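Local coordinates for protein putative zinc protease (Bordetella pertussis, PDB 3IH6) that probably acts as a zinc-dependent metalloendopeptidase of the M16 family, this piece covering one part of it that includes an inactive, non-catalytic domain, at residues D154-L157 and F158-R162; W128-A131 and W132-Y136; P34-S38 and P39-G43; V142-A145 and L146-I150; F116-E119 and E120-R123. All blocks are in the same frame, centred on the assembly; numbering follows the deposited sequence.

Interaction 1 (D154-L157 and F158-R162); sequences DWRL and FFLQR
Leu157 and Gln161 lie side by side on the first turn of helix 157-167, and here the packing is close. With chi1 at -65°, Gln161 CG lies 3.2 Å from Leu157 O; the bend at chi2 then brings NE2, weakly hydrogen-bonded to Ala36 O, to 4.0 Å from Leu157 CD2. That same Leu157 O takes the N-H of Gln161 at 2.8 Å, and Arg156 O receives Leu160 N at 2.9 Å. The looser side holds Arg156 and Leu160: NH1 comes only to 4.2 Å from Leu160 CD2. The guanidinium is turned instead to Asp154, gripping it side-on, NE to OD1 and NH1 to OD2 (2.8 Å), with both oxygens in its plane and using their syn lone pairs. Asp154 OD1 also caps Arg156 N from above the carboxylate plane. Phe158 packs on Ala145 and Leu146 of helix 139-152 and stacks with Trp132 of helix 118-136, Gln161 reaches helix 39-52, and Trp155 and Phe159 meet strand residues Met86 and Leu26 of the second subunit.

Interaction 2 (W128-A131 and W132-Y136); sequences WLTA and WQQTY
Two tryptophans one turn apart, Trp128 and Trp132, mark the face that the C-terminal part of helix 118-136 turns to helix 157-167. Both carry CG anti to the backbone N (chi1 -162° and -168°), which sends the two indoles off the same side of the helix. The indole planes are tilted by only 13°, yet with centroids 5.4 Å apart between the six-membered ring of Trp128 and the five-membered ring of Trp132 they do not form a full stack. What touches is the far corner of Trp128: CZ3 lies 3.6 Å from Trp132 CB and as close to its CD1. The backbone beneath is regular, with Trp132 N giving to Trp128 O at 3.1 Å. Each indole N-H has a partner beyond the helix, Trp128 NE1 on Asp45 OD2 and Trp132 NE1 on Phe158 O. On another side of the helix Thr130 CG2 sits 3.3 Å from Gln134 NE2, whose amide donates to Ala137 O of the third subunit, while Thr130 OG1 is bonded to Ser126 O. This is an i to i+4 aromatic pair on an alpha helix, packing flat side chains into a helix-helix interface.

Interaction 3 (P34-S38 and P39-G43); sequences PAAGS and PDFVG
The Phe41 ring meets the loop before it in two ways, by its face and by its edge. Ala36 CB stands over one face, 4.3 Å from the ring centroid and 18° off the normal, a CH-pi contact displaced somewhat toward the rim. At the edge, in the ring plane, Pro34 O approaches CD1 to 3.3 Å. With CG anti to the backbone N (chi1 -179°), the ring swings back beside the beta turn, type I, that runs from Ala35 to Ser38. Pro34 and Asp40 are set roughly at right angles, the proline CG lying 3.8 Å from Asp40 CB; the Asp40 carboxylate goes on to a salt bridge with Arg175 of helix 170-180. Ser38 joins loop to helix. Its OG accepts a weak bond from Asp40 N at 3.2 Å, and its carbonyl takes Phe41 N at 3.0 Å from well above the carbonyl plane (55°). A water lies 2.6 Å from Ser38 O, to which it probably donates, and accepts from Val42 N at 3.3 Å. Together these make a serine N-cap directly followed by a proline, at the start of helix 39-52, with a hydrophobic contact folded back onto the preceding loop.

Interaction 4 (V142-A145 and L146-I150); sequences VGVA and LSEAI
A chi1 of 172° sends Val142 CG1 along the helix toward Leu146, whose branch is extended (chi2 178°) and whose CD1 it meets at 3.7 Å. At Ser147, chi1 of 77° places OG between the backbone N and the carbonyl carbon, 2.9 Å from Val144 O and within hydrogen-bonding reach of Gln79 OE1 of the second subunit. Val144 and Glu148 likewise point the same way, with the valine CG1 3.7 Å from Glu148 OE2. Under them the helix is regular: Leu146 N reaches Val142 O at 2.8 Å, and Ser147 N gives to Gly143 O at 3.1 Å. Leu146 is shared between Phe75 of the second subunit, which also packs on Val142, and Phe158 of helix 157-167, which Ala145 meets too; Ala149 packs on Leu157 of that helix. The chemistry is therefore divided round helix 139-152: small and branched apolar groups bury its interfaces, the Ser147 hydroxyl offers a polar contact to the neighbouring subunit, and the Glu148 carboxylate stays on the exposed side.

Interaction 5 (F116-E119 and E120-R123); sequences FSQE and ELER
Glu120 reaches back over the start of helix 118-136 to Ser117, and its side chain can be followed outward atom by atom. CB lies 3.2 Å from Ser117 OG. CG, anti to the carbonyl carbon (chi1 -82°), passes the same hydroxyl at 3.1 Å, and the chain then continues extended (chi2 169°) until CD stands 3.4 Å from it. At the tip, OE1 accepts the N-H of Ser117 at 2.9 Å, in an almost straight bond (173°) that arrives on the anti side of the carboxylate, somewhat out of its plane. A weak bond from Ser117 OG joins it there, and the edge of the Phe116 ring lies near the same oxygen, ring and carboxylate planes being far from parallel. OE2 forms a salt bridge with Arg58. In return Ser117 OG accepts from Glu120 N at 2.8 Å, which completes a capping box. One residue along, Gln118 is bent at chi2 and brings NE2 to Glu122 OE2 at 3.0 Å, a weak bond across an oblique pair of planar groups; the stronger partner of that carboxylate is Arg125. Phe116 itself is buried against helices 39-52 and 170-180. The reciprocal bonds satisfy two amides at the helix start, and the negative charge of Glu120, set near the positive end of the helix dipole and paired with Arg58, is likely to be stabilised there.

How the interactions relate
Interactions 1 and 4 are the buried ones, and both touch the second subunit; interaction 2 lies at the surface, while 3 and 5 are partly buried. Interactions 2 and 5 share helix 118-136, one in its last turns and the other at its start, their centres about 19 Å apart. Interaction 1 is the meeting point: it touches 2 where Arg162 packs on Trp128, 4 through Asp154 N and Ala149 O, and 3 where Gln161 meets Val42. Chemistry follows position along the helices. At the helix starts in 1, 3 and 5 an aspartate or serine side chain makes a capping bond, weak in 3 and part of a capping box in 5, whereas 2 and 4, within helices, pair aromatic or aliphatic groups one turn apart.

Interaction 1 (D154-L157 and F158-R162)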
loop_
_atom_site.group_PDB
_atom_site.type_symbol
_atom_site.label_atom_id
_atom_site.label_comp_id
_atom_site.label_asym_id
_atom_site.label_seq_id
_atom_site.Cartn_x
_atom_site.Cartn_y
_atom_site.Cartn_z
ATOM N N ASP E 154 -19.847 2.736 -19.818
ATOM C CA ASP E 154 -19.254 3.883 -20.496
ATOM C C ASP E 154 -17.854 4.052 -19.961
ATOM O O ASP E 154 -17.675 4.521 -18.836
ATOM C CB ASP E 154 -20.053 5.133 -20.162
ATOM C CG ASP E 154 -19.813 6.290 -21.128
ATOM O OD1 ASP E 154 -18.957 6.218 -22.028
ATOM O OD2 ASP E 154 -20.503 7.317 -20.953
ATOM N N TRP E 155 -16.857 3.688 -20.759
ATOM C CA TRP E 155 -15.463 3.913 -20.372
ATOM C C TRP E 155 -15.188 5.392 -20.089
ATOM O O TRP E 155 -14.327 5.716 -19.288
ATOM C CB TRP E 155 -14.516 3.432 -21.465
ATOM C CG TRP E 155 -14.548 4.270 -22.674
ATOM C CD1 TRP E 155 -15.331 4.074 -23.774
ATOM C CD2 TRP E 155 -13.755 5.446 -22.943
ATOM N NE1 TRP E 155 -15.092 5.066 -24.716
ATOM C CE2 TRP E 155 -14.130 5.915 -24.233
ATOM C CE3 TRP E 155 -12.764 6.147 -22.224
ATOM C CZ2 TRP E 155 -13.544 7.047 -24.820
ATOM C CZ3 TRP E 155 -12.188 7.279 -22.803
ATOM C CH2 TRP E 155 -12.574 7.712 -24.097
ATOM N N ARG E 156 -15.915 6.274 -20.782
ATOM C CA ARG E 156 -15.808 7.715 -20.570
ATOM C C ARG E 156 -16.023 8.162 -19.119
ATOM O O ARG E 156 -15.391 9.127 -18.682
ATOM C CB ARG E 156 -16.751 8.494 -21.497
ATOM C CG ARG E 156 -16.384 8.466 -23.000
ATOM C CD ARG E 156 -17.525 9.022 -23.851
ATOM N NE ARG E 156 -18.773 8.943 -23.091
ATOM C CZ ARG E 156 -19.707 9.887 -23.049
ATOM N NH1 ARG E 156 -20.791 9.706 -22.286
ATOM N NH2 ARG E 156 -19.554 11.004 -23.757
ATOM N N LEU E 157 -16.875 7.458 -18.379
ATOM C CA LEU E 157 -17.148 7.819 -16.980
ATOM C C LEU E 157 -15.923 8.125 -16.069
ATOM O O LEU E 157 -15.964 9.078 -15.248
ATOM C CB LEU E 157 -18.116 6.812 -16.324
ATOM C CG LEU E 157 -19.514 6.771 -16.961
ATOM C CD1 LEU E 157 -20.298 5.581 -16.436
ATOM C CD2 LEU E 157 -20.237 8.067 -16.648
ATOM N N PHE E 158 -14.850 7.339 -16.178
ATOM C CA PHE E 158 -13.635 7.624 -15.382
ATOM C C PHE E 158 -13.232 9.086 -15.483
ATOM O O PHE E 158 -12.957 9.740 -14.461
ATOM C CB PHE E 158 -12.452 6.712 -15.762
ATOM C CG PHE E 158 -11.199 7.016 -14.983
ATOM C CD1 PHE E 158 -11.181 6.888 -13.598
ATOM C CD2 PHE E 158 -10.072 7.483 -15.612
ATOM C CE1 PHE E 158 -10.048 7.196 -12.870
ATOM C CE2 PHE E 158 -8.923 7.794 -14.877
ATOM C CZ PHE E 158 -8.921 7.648 -13.504
ATOM N N PHE E 159 -13.265 9.635 -16.702
ATOM C CA PHE E 159 -12.936 11.024 -16.896
ATOM C C PHE E 159 -14.099 11.973 -16.719
ATOM O O PHE E 159 -13.923 13.099 -16.225
ATOM C CB PHE E 159 -12.289 11.229 -18.272
ATOM C CG PHE E 159 -11.015 10.501 -18.420
ATOM C CD1 PHE E 159 -9.849 10.990 -17.823
ATOM C CD2 PHE E 159 -10.973 9.298 -19.098
ATOM C CE1 PHE E 159 -8.658 10.294 -17.950
ATOM C CE2 PHE E 159 -9.786 8.615 -19.225
ATOM C CZ PHE E 159 -8.632 9.121 -18.642
ATOM N N LEU E 160 -15.284 11.529 -17.124
ATOM C CA LEU E 160 -16.456 12.387 -17.094
ATOM C C LEU E 160 -16.876 12.690 -15.661
ATOM O O LEU E 160 -17.228 13.845 -15.374
ATOM C CB LEU E 160 -17.619 11.798 -17.912
ATOM C CG LEU E 160 -18.990 12.507 -17.891
ATOM C CD1 LEU E 160 -18.968 13.960 -18.410
ATOM C CD2 LEU E 160 -20.031 11.667 -18.668
ATOM N N GLN E 161 -16.804 11.678 -14.771
ATOM C CA GLN E 161 -17.195 11.845 -13.369
ATOM C C GLN E 161 -16.299 12.915 -12.757
ATOM O O GLN E 161 -16.782 13.816 -12.074
ATOM C CB GLN E 161 -17.142 10.528 -12.542
ATOM C CG GLN E 161 -18.114 9.353 -12.916
ATOM C CD GLN E 161 -19.605 9.708 -12.973
ATOM O OE1 GLN E 161 -19.978 10.827 -13.304
ATOM N NE2 GLN E 161 -20.474 8.719 -12.679
ATOM N N ARG E 162 -15.000 12.844 -13.053
ATOM C CA ARG E 162 -14.045 13.867 -12.630
ATOM C C ARG E 162 -14.467 15.256 -13.095
ATOM O O ARG E 162 -14.451 16.210 -12.301
ATOM C CB ARG E 162 -12.636 13.542 -13.163
ATOM C CG ARG E 162 -11.500 14.250 -12.437
ATOM C CD ARG E 162 -11.119 15.540 -13.100
ATOM N NE ARG E 162 -10.505 15.261 -14.386
ATOM C CZ ARG E 162 -9.322 15.724 -14.767
ATOM N NH1 ARG E 162 -8.845 15.395 -15.966
ATOM N NH2 ARG E 162 -8.636 16.531 -13.967
#

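Interaction 2 (W128-A131 and W132-Y136)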
loop_
_atom_site.group_PDB
_atom_site.type_symbol
_atom_site.label_atom_id
_atom_site.label_comp_id
_atom_site.label_asym_id
_atom_site.label_seq_id
_atom_site.Cartn_x
_atom_site.Cartn_y
_atom_site.Cartn_z
ATOM N N TRP E 128 -12.815 14.255 -3.003
ATOM C CA TRP E 128 -13.140 13.468 -4.209
ATOM C C TRP E 128 -12.030 13.595 -5.233
ATOM O O TRP E 128 -11.576 12.574 -5.780
ATOM C CB TRP E 128 -14.477 13.933 -4.826
ATOM C CG TRP E 128 -15.059 12.899 -5.778
ATOM C CD1 TRP E 128 -16.066 12.036 -5.512
ATOM C CD2 TRP E 128 -14.628 12.611 -7.123
ATOM N NE1 TRP E 128 -16.302 11.240 -6.594
ATOM C CE2 TRP E 128 -15.436 11.568 -7.599
ATOM C CE3 TRP E 128 -13.653 13.164 -7.977
ATOM C CZ2 TRP E 128 -15.321 11.046 -8.893
ATOM C CZ3 TRP E 128 -13.517 12.624 -9.267
ATOM C CH2 TRP E 128 -14.352 11.577 -9.706
ATOM N N LEU E 129 -11.577 14.833 -5.478
ATOM C CA LEU E 129 -10.570 15.089 -6.528
ATOM C C LEU E 129 -9.184 14.580 -6.176
ATOM O O LEU E 129 -8.484 14.096 -7.054
ATOM C CB LEU E 129 -10.522 16.569 -6.958
ATOM C CG LEU E 129 -11.805 17.051 -7.639
ATOM C CD1 LEU E 129 -11.745 18.538 -7.874
ATOM C CD2 LEU E 129 -12.122 16.298 -8.941
ATOM N N THR E 130 -8.809 14.675 -4.902
ATOM C CA THR E 130 -7.579 14.094 -4.340
ATOM C C THR E 130 -7.516 12.583 -4.555
ATOM O O THR E 130 -6.478 12.041 -4.912
ATOM C CB THR E 130 -7.509 14.385 -2.793
ATOM O OG1 THR E 130 -7.616 15.794 -2.574
ATOM C CG2 THR E 130 -6.240 13.880 -2.158
ATOM N N ALA E 131 -8.636 11.907 -4.283
ATOM C CA ALA E 131 -8.733 10.440 -4.474
ATOM C C ALA E 131 -8.541 10.137 -5.948
ATOM O O ALA E 131 -7.760 9.251 -6.290
ATOM C CB ALA E 131 -10.063 9.903 -3.983
ATOM N N TRP E 132 -9.178 10.946 -6.800
ATOM C CA TRP E 132 -9.096 10.809 -8.252
ATOM C C TRP E 132 -7.663 10.958 -8.797
ATOM O O TRP E 132 -7.256 10.174 -9.641
ATOM C CB TRP E 132 -10.053 11.767 -8.995
ATOM C CG TRP E 132 -10.169 11.397 -10.482
ATOM C CD1 TRP E 132 -11.113 10.567 -11.065
ATOM C CD2 TRP E 132 -9.280 11.783 -11.541
ATOM N NE1 TRP E 132 -10.876 10.447 -12.408
ATOM C CE2 TRP E 132 -9.749 11.172 -12.724
ATOM C CE3 TRP E 132 -8.140 12.596 -11.606
ATOM C CZ2 TRP E 132 -9.122 11.365 -13.960
ATOM C CZ3 TRP E 132 -7.511 12.770 -12.834
ATOM C CH2 TRP E 132 -8.005 12.148 -13.991
ATOM N N GLN E 133 -6.926 11.953 -8.302
ATOM C CA GLN E 133 -5.565 12.236 -8.746
ATOM C C GLN E 133 -4.647 11.118 -8.292
ATOM O O GLN E 133 -3.673 10.801 -8.959
ATOM C CB GLN E 133 -5.053 13.567 -8.170
ATOM C CG GLN E 133 -5.645 14.869 -8.777
ATOM C CD GLN E 133 -5.550 14.950 -10.325
ATOM O OE1 GLN E 133 -4.650 14.370 -10.949
ATOM N NE2 GLN E 133 -6.495 15.689 -10.938
ATOM N N GLN E 134 -4.962 10.531 -7.144
ATOM C CA GLN E 134 -4.140 9.419 -6.645
ATOM C C GLN E 134 -4.344 8.191 -7.505
ATOM O O GLN E 134 -3.374 7.468 -7.796
ATOM C CB GLN E 134 -4.398 9.135 -5.159
ATOM C CG GLN E 134 -3.699 10.135 -4.266
ATOM C CD GLN E 134 -4.220 10.131 -2.842
ATOM O OE1 GLN E 134 -4.603 9.096 -2.319
ATOM N NE2 GLN E 134 -4.225 11.297 -2.207
ATOM N N THR E 135 -5.588 7.967 -7.930
ATOM C CA THR E 135 -5.900 6.887 -8.856
ATOM C C THR E 135 -5.207 7.063 -10.189
ATOM O O THR E 135 -4.525 6.162 -10.668
ATOM C CB THR E 135 -7.401 6.776 -9.103
ATOM O OG1 THR E 135 -8.000 6.220 -7.937
ATOM C CG2 THR E 135 -7.691 5.868 -10.278
ATOM N N TYR E 136 -5.375 8.248 -10.765
ATOM C CA TYR E 136 -4.865 8.569 -12.099
ATOM C C TYR E 136 -3.320 8.493 -12.234
ATOM O O TYR E 136 -2.786 8.148 -13.324
ATOM C CB TYR E 136 -5.454 9.936 -12.505
ATOM C CG TYR E 136 -4.856 10.543 -13.745
ATOM C CD1 TYR E 136 -5.199 10.064 -15.012
ATOM C CD2 TYR E 136 -3.939 11.600 -13.652
ATOM C CE1 TYR E 136 -4.647 10.630 -16.164
ATOM C CE2 TYR E 136 -3.385 12.166 -14.789
ATOM C CZ TYR E 136 -3.743 11.681 -16.042
ATOM O OH TYR E 136 -3.181 12.247 -17.173
#

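Interaction 3 (P34-S38 and P39-G43)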
loop_
_atom_site.group_PDB
_atom_site.type_symbol
_atom_site.label_atom_id
_atom_site.label_comp_id
_atom_site.label_asym_id
_atom_site.label_seq_id
_atom_site.Cartn_x
_atom_site.Cartn_y
_atom_site.Cartn_z
ATOM N N PRO E 34 -28.718 6.909 -8.258
ATOM C CA PRO E 34 -28.969 7.173 -9.680
ATOM C C PRO E 34 -28.070 6.279 -10.538
ATOM O O PRO E 34 -27.056 5.770 -10.050
ATOM C CB PRO E 34 -28.467 8.618 -9.882
ATOM C CG PRO E 34 -28.427 9.221 -8.519
ATOM C CD PRO E 34 -28.231 8.105 -7.541
ATOM N N ALA E 35 -28.442 6.120 -11.803
ATOM C CA ALA E 35 -27.566 5.589 -12.846
ATOM C C ALA E 35 -26.227 6.327 -12.834
ATOM O O ALA E 35 -26.190 7.527 -12.560
ATOM C CB ALA E 35 -28.252 5.750 -14.185
ATOM N N ALA E 36 -25.131 5.608 -13.080
ATOM C CA ALA E 36 -23.774 6.189 -13.014
ATOM C C ALA E 36 -23.529 7.217 -14.122
ATOM O O ALA E 36 -22.679 8.098 -13.975
ATOM C CB ALA E 36 -22.692 5.080 -13.070
ATOM N N GLY E 37 -24.277 7.087 -15.225
ATOM C CA GLY E 37 -24.223 8.041 -16.328
ATOM C C GLY E 37 -24.995 9.340 -16.099
ATOM O O GLY E 37 -24.847 10.317 -16.871
ATOM N N SER E 38 -25.828 9.355 -15.068
ATOM C CA SER E 38 -26.630 10.531 -14.732
ATOM C C SER E 38 -25.780 11.589 -13.998
ATOM O O SER E 38 -24.971 11.223 -13.139
ATOM C CB SER E 38 -27.779 10.089 -13.827
ATOM O OG SER E 38 -28.394 11.177 -13.162
ATOM N N PRO E 39 -25.953 12.899 -14.331
ATOM C CA PRO E 39 -25.448 14.057 -13.546
ATOM C C PRO E 39 -25.587 13.864 -12.018
ATOM O O PRO E 39 -24.613 14.032 -11.250
ATOM C CB PRO E 39 -26.364 15.217 -14.011
ATOM C CG PRO E 39 -27.145 14.681 -15.183
ATOM C CD PRO E 39 -26.582 13.356 -15.578
ATOM N N ASP E 40 -26.773 13.445 -11.593
ATOM C CA ASP E 40 -27.067 13.164 -10.173
ATOM C C ASP E 40 -26.132 12.204 -9.458
ATOM O O ASP E 40 -25.960 12.261 -8.229
ATOM C CB ASP E 40 -28.519 12.695 -10.047
ATOM C CG ASP E 40 -29.482 13.781 -10.474
ATOM O OD1 ASP E 40 -29.052 14.946 -10.365
ATOM O OD2 ASP E 40 -30.606 13.486 -10.955
ATOM N N PHE E 41 -25.514 11.313 -10.203
ATOM C CA PHE E 41 -24.730 10.283 -9.530
ATOM C C PHE E 41 -23.634 10.930 -8.704
ATOM O O PHE E 41 -23.499 10.625 -7.513
ATOM C CB PHE E 41 -24.185 9.243 -10.518
ATOM C CG PHE E 41 -23.385 8.140 -9.871
ATOM C CD1 PHE E 41 -23.977 6.905 -9.611
ATOM C CD2 PHE E 41 -22.039 8.326 -9.548
ATOM C CE1 PHE E 41 -23.271 5.880 -9.036
ATOM C CE2 PHE E 41 -21.303 7.294 -8.987
ATOM C CZ PHE E 41 -21.918 6.054 -8.744
ATOM N N VAL E 42 -22.835 11.803 -9.304
ATOM C CA VAL E 42 -21.786 12.418 -8.499
ATOM C C VAL E 42 -22.324 13.317 -7.417
ATOM O O VAL E 42 -21.681 13.436 -6.346
ATOM C CB VAL E 42 -20.657 13.112 -9.281
ATOM C CG1 VAL E 42 -20.016 12.135 -10.208
ATOM C CG2 VAL E 42 -21.143 14.303 -10.007
ATOM N N GLY E 43 -23.503 13.907 -7.655
ATOM C CA GLY E 43 -24.164 14.728 -6.655
ATOM C C GLY E 43 -24.304 13.919 -5.368
ATOM O O GLY E 43 -23.924 14.350 -4.283
HETATM O O HOH W 1 -22.470 11.719 -12.542
#

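Interaction 4 (V142-A145 and L146-I150)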
loop_
_atom_site.group_PDB
_atom_site.type_symbol
_atom_site.label_atom_id
_atom_site.label_comp_id
_atom_site.label_asym_id
_atom_site.label_seq_id
_atom_site.Cartn_x
_atom_site.Cartn_y
_atom_site.Cartn_z
ATOM N N VAL E 142 -5.608 3.162 -12.581
ATOM C CA VAL E 142 -6.393 3.636 -13.732
ATOM C C VAL E 142 -7.047 2.458 -14.463
ATOM O O VAL E 142 -8.192 2.549 -14.878
ATOM C CB VAL E 142 -5.511 4.417 -14.734
ATOM C CG1 VAL E 142 -6.295 4.741 -16.034
ATOM C CG2 VAL E 142 -4.963 5.692 -14.081
ATOM N N GLY E 143 -6.298 1.367 -14.647
ATOM C CA GLY E 143 -6.780 0.192 -15.379
ATOM C C GLY E 143 -7.998 -0.377 -14.668
ATOM O O GLY E 143 -8.975 -0.781 -15.315
ATOM N N VAL E 144 -7.974 -0.380 -13.333
ATOM C CA VAL E 144 -9.117 -0.858 -12.575
ATOM C C VAL E 144 -10.286 0.113 -12.730
ATOM O O VAL E 144 -11.427 -0.315 -13.018
ATOM C CB VAL E 144 -8.765 -1.093 -11.089
ATOM C CG1 VAL E 144 -10.015 -1.429 -10.276
ATOM C CG2 VAL E 144 -7.718 -2.229 -10.964
ATOM N N ALA E 145 -10.014 1.415 -12.576
ATOM C CA ALA E 145 -11.095 2.388 -12.631
ATOM C C ALA E 145 -11.731 2.398 -14.014
ATOM O O ALA E 145 -12.919 2.554 -14.143
ATOM C CB ALA E 145 -10.611 3.783 -12.244
ATOM N N LEU E 146 -10.919 2.206 -15.045
ATOM C CA LEU E 146 -11.411 2.171 -16.413
ATOM C C LEU E 146 -12.313 0.948 -16.633
ATOM O O LEU E 146 -13.444 1.103 -17.111
ATOM C CB LEU E 146 -10.239 2.244 -17.419
ATOM C CG LEU E 146 -9.806 3.687 -17.750
ATOM C CD1 LEU E 146 -8.608 3.712 -18.702
ATOM C CD2 LEU E 146 -10.960 4.499 -18.328
ATOM N N SER E 147 -11.830 -0.243 -16.251
ATOM C CA SER E 147 -12.654 -1.470 -16.304
ATOM C C SER E 147 -14.006 -1.312 -15.552
ATOM O O SER E 147 -15.030 -1.732 -16.053
ATOM C CB SER E 147 -11.855 -2.742 -15.865
ATOM O OG SER E 147 -11.703 -2.821 -14.448
ATOM N N GLU E 148 -14.008 -0.673 -14.380
ATOM C CA GLU E 148 -15.257 -0.356 -13.642
ATOM C C GLU E 148 -16.196 0.598 -14.384
ATOM O O GLU E 148 -17.426 0.436 -14.370
ATOM C CB GLU E 148 -14.924 0.208 -12.255
ATOM C CG GLU E 148 -14.348 -0.856 -11.282
ATOM C CD GLU E 148 -14.020 -0.277 -9.904
ATOM O OE1 GLU E 148 -14.286 0.919 -9.680
ATOM O OE2 GLU E 148 -13.475 -1.009 -9.051
ATOM N N ALA E 149 -15.631 1.603 -15.033
ATOM C CA ALA E 149 -16.437 2.444 -15.920
ATOM C C ALA E 149 -17.036 1.657 -17.119
ATOM O O ALA E 149 -18.235 1.815 -17.449
ATOM C CB ALA E 149 -15.606 3.649 -16.411
ATOM N N ILE E 150 -16.212 0.822 -17.758
ATOM C CA ILE E 150 -16.708 -0.042 -18.833
ATOM C C ILE E 150 -17.852 -0.918 -18.293
ATOM O O ILE E 150 -18.964 -0.866 -18.829
ATOM C CB ILE E 150 -15.618 -0.946 -19.464
ATOM C CG1 ILE E 150 -14.659 -0.140 -20.320
ATOM C CG2 ILE E 150 -16.267 -2.026 -20.343
ATOM C CD1 ILE E 150 -13.412 -0.901 -20.691
#

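Interaction 5 (F116-E119 and E120-R123)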
loop_
_atom_site.group_PDB
_atom_site.type_symbol
_atom_site.label_atom_id
_atom_site.label_comp_id
_atom_site.label_asym_id
_atom_site.label_seq_id
_atom_site.Cartn_x
_atom_site.Cartn_y
_atom_site.Cartn_z
ATOM N N PHE E 116 -27.062 22.283 1.790
ATOM C CA PHE E 116 -25.618 22.333 1.756
ATOM C C PHE E 116 -25.078 23.774 1.588
ATOM O O PHE E 116 -25.624 24.586 0.807
ATOM C CB PHE E 116 -25.117 21.446 0.604
ATOM C CG PHE E 116 -25.484 19.981 0.750
ATOM C CD1 PHE E 116 -25.898 19.238 -0.351
ATOM C CD2 PHE E 116 -25.406 19.336 1.989
ATOM C CE1 PHE E 116 -26.227 17.871 -0.219
ATOM C CE2 PHE E 116 -25.764 17.951 2.131
ATOM C CZ PHE E 116 -26.172 17.239 1.043
ATOM N N SER E 117 -24.000 24.068 2.318
ATOM C CA SER E 117 -23.256 25.301 2.168
ATOM C C SER E 117 -22.218 25.127 1.063
ATOM O O SER E 117 -21.835 23.981 0.741
ATOM C CB SER E 117 -22.515 25.600 3.457
ATOM O OG SER E 117 -21.453 24.655 3.618
ATOM N N GLN E 118 -21.741 26.254 0.522
ATOM C CA GLN E 118 -20.679 26.262 -0.510
ATOM C C GLN E 118 -19.438 25.571 0.020
ATOM O O GLN E 118 -18.840 24.731 -0.682
ATOM C CB GLN E 118 -20.321 27.698 -0.964
ATOM C CG GLN E 118 -19.449 27.803 -2.229
ATOM C CD GLN E 118 -19.886 26.880 -3.359
ATOM O OE1 GLN E 118 -21.075 26.726 -3.645
ATOM N NE2 GLN E 118 -18.914 26.216 -3.981
ATOM N N GLU E 119 -19.082 25.927 1.258
ATOM C CA GLU E 119 -17.935 25.351 1.993
ATOM C C GLU E 119 -18.045 23.830 2.163
ATOM O O GLU E 119 -17.043 23.098 2.103
ATOM C CB GLU E 119 -17.836 26.039 3.376
ATOM C CG GLU E 119 -16.635 25.622 4.246
ATOM C CD GLU E 119 -16.598 26.353 5.590
ATOM O OE1 GLU E 119 -17.274 27.394 5.709
ATOM O OE2 GLU E 119 -15.899 25.899 6.532
ATOM N N GLU E 120 -19.262 23.341 2.375
ATOM C CA GLU E 120 -19.458 21.886 2.515
ATOM C C GLU E 120 -19.183 21.155 1.217
ATOM O O GLU E 120 -18.607 20.033 1.226
ATOM C CB GLU E 120 -20.864 21.554 2.989
ATOM C CG GLU E 120 -20.955 21.706 4.495
ATOM C CD GLU E 120 -22.375 21.657 5.001
ATOM O OE1 GLU E 120 -23.298 22.014 4.237
ATOM O OE2 GLU E 120 -22.559 21.221 6.161
ATOM N N LEU E 121 -19.589 21.805 0.120
ATOM C CA LEU E 121 -19.383 21.265 -1.205
ATOM C C LEU E 121 -17.899 21.271 -1.525
ATOM O O LEU E 121 -17.381 20.307 -2.116
ATOM C CB LEU E 121 -20.155 22.029 -2.288
ATOM C CG LEU E 121 -19.844 21.655 -3.751
ATOM C CD1 LEU E 121 -20.072 20.183 -4.051
ATOM C CD2 LEU E 121 -20.697 22.473 -4.649
ATOM N N GLU E 122 -17.210 22.336 -1.145
ATOM C CA GLU E 122 -15.787 22.384 -1.413
ATOM C C GLU E 122 -15.067 21.318 -0.580
ATOM O O GLU E 122 -14.092 20.740 -1.051
ATOM C CB GLU E 122 -15.203 23.762 -1.118
ATOM C CG GLU E 122 -15.626 24.902 -2.038
ATOM C CD GLU E 122 -15.465 24.565 -3.518
ATOM O OE1 GLU E 122 -14.707 23.637 -3.878
ATOM O OE2 GLU E 122 -16.114 25.243 -4.343
ATOM N N ARG E 123 -15.508 21.067 0.663
ATOM C CA ARG E 123 -14.871 19.987 1.444
ATOM C C ARG E 123 -14.995 18.600 0.733
ATOM O O ARG E 123 -14.006 17.872 0.544
ATOM C CB ARG E 123 -15.404 19.934 2.881
ATOM C CG ARG E 123 -15.060 18.616 3.594
ATOM C CD ARG E 123 -15.380 18.578 5.098
ATOM N NE ARG E 123 -16.793 18.761 5.422
ATOM C CZ ARG E 123 -17.746 17.808 5.459
ATOM N NH1 ARG E 123 -17.498 16.540 5.132
ATOM N NH2 ARG E 123 -18.986 18.144 5.811
#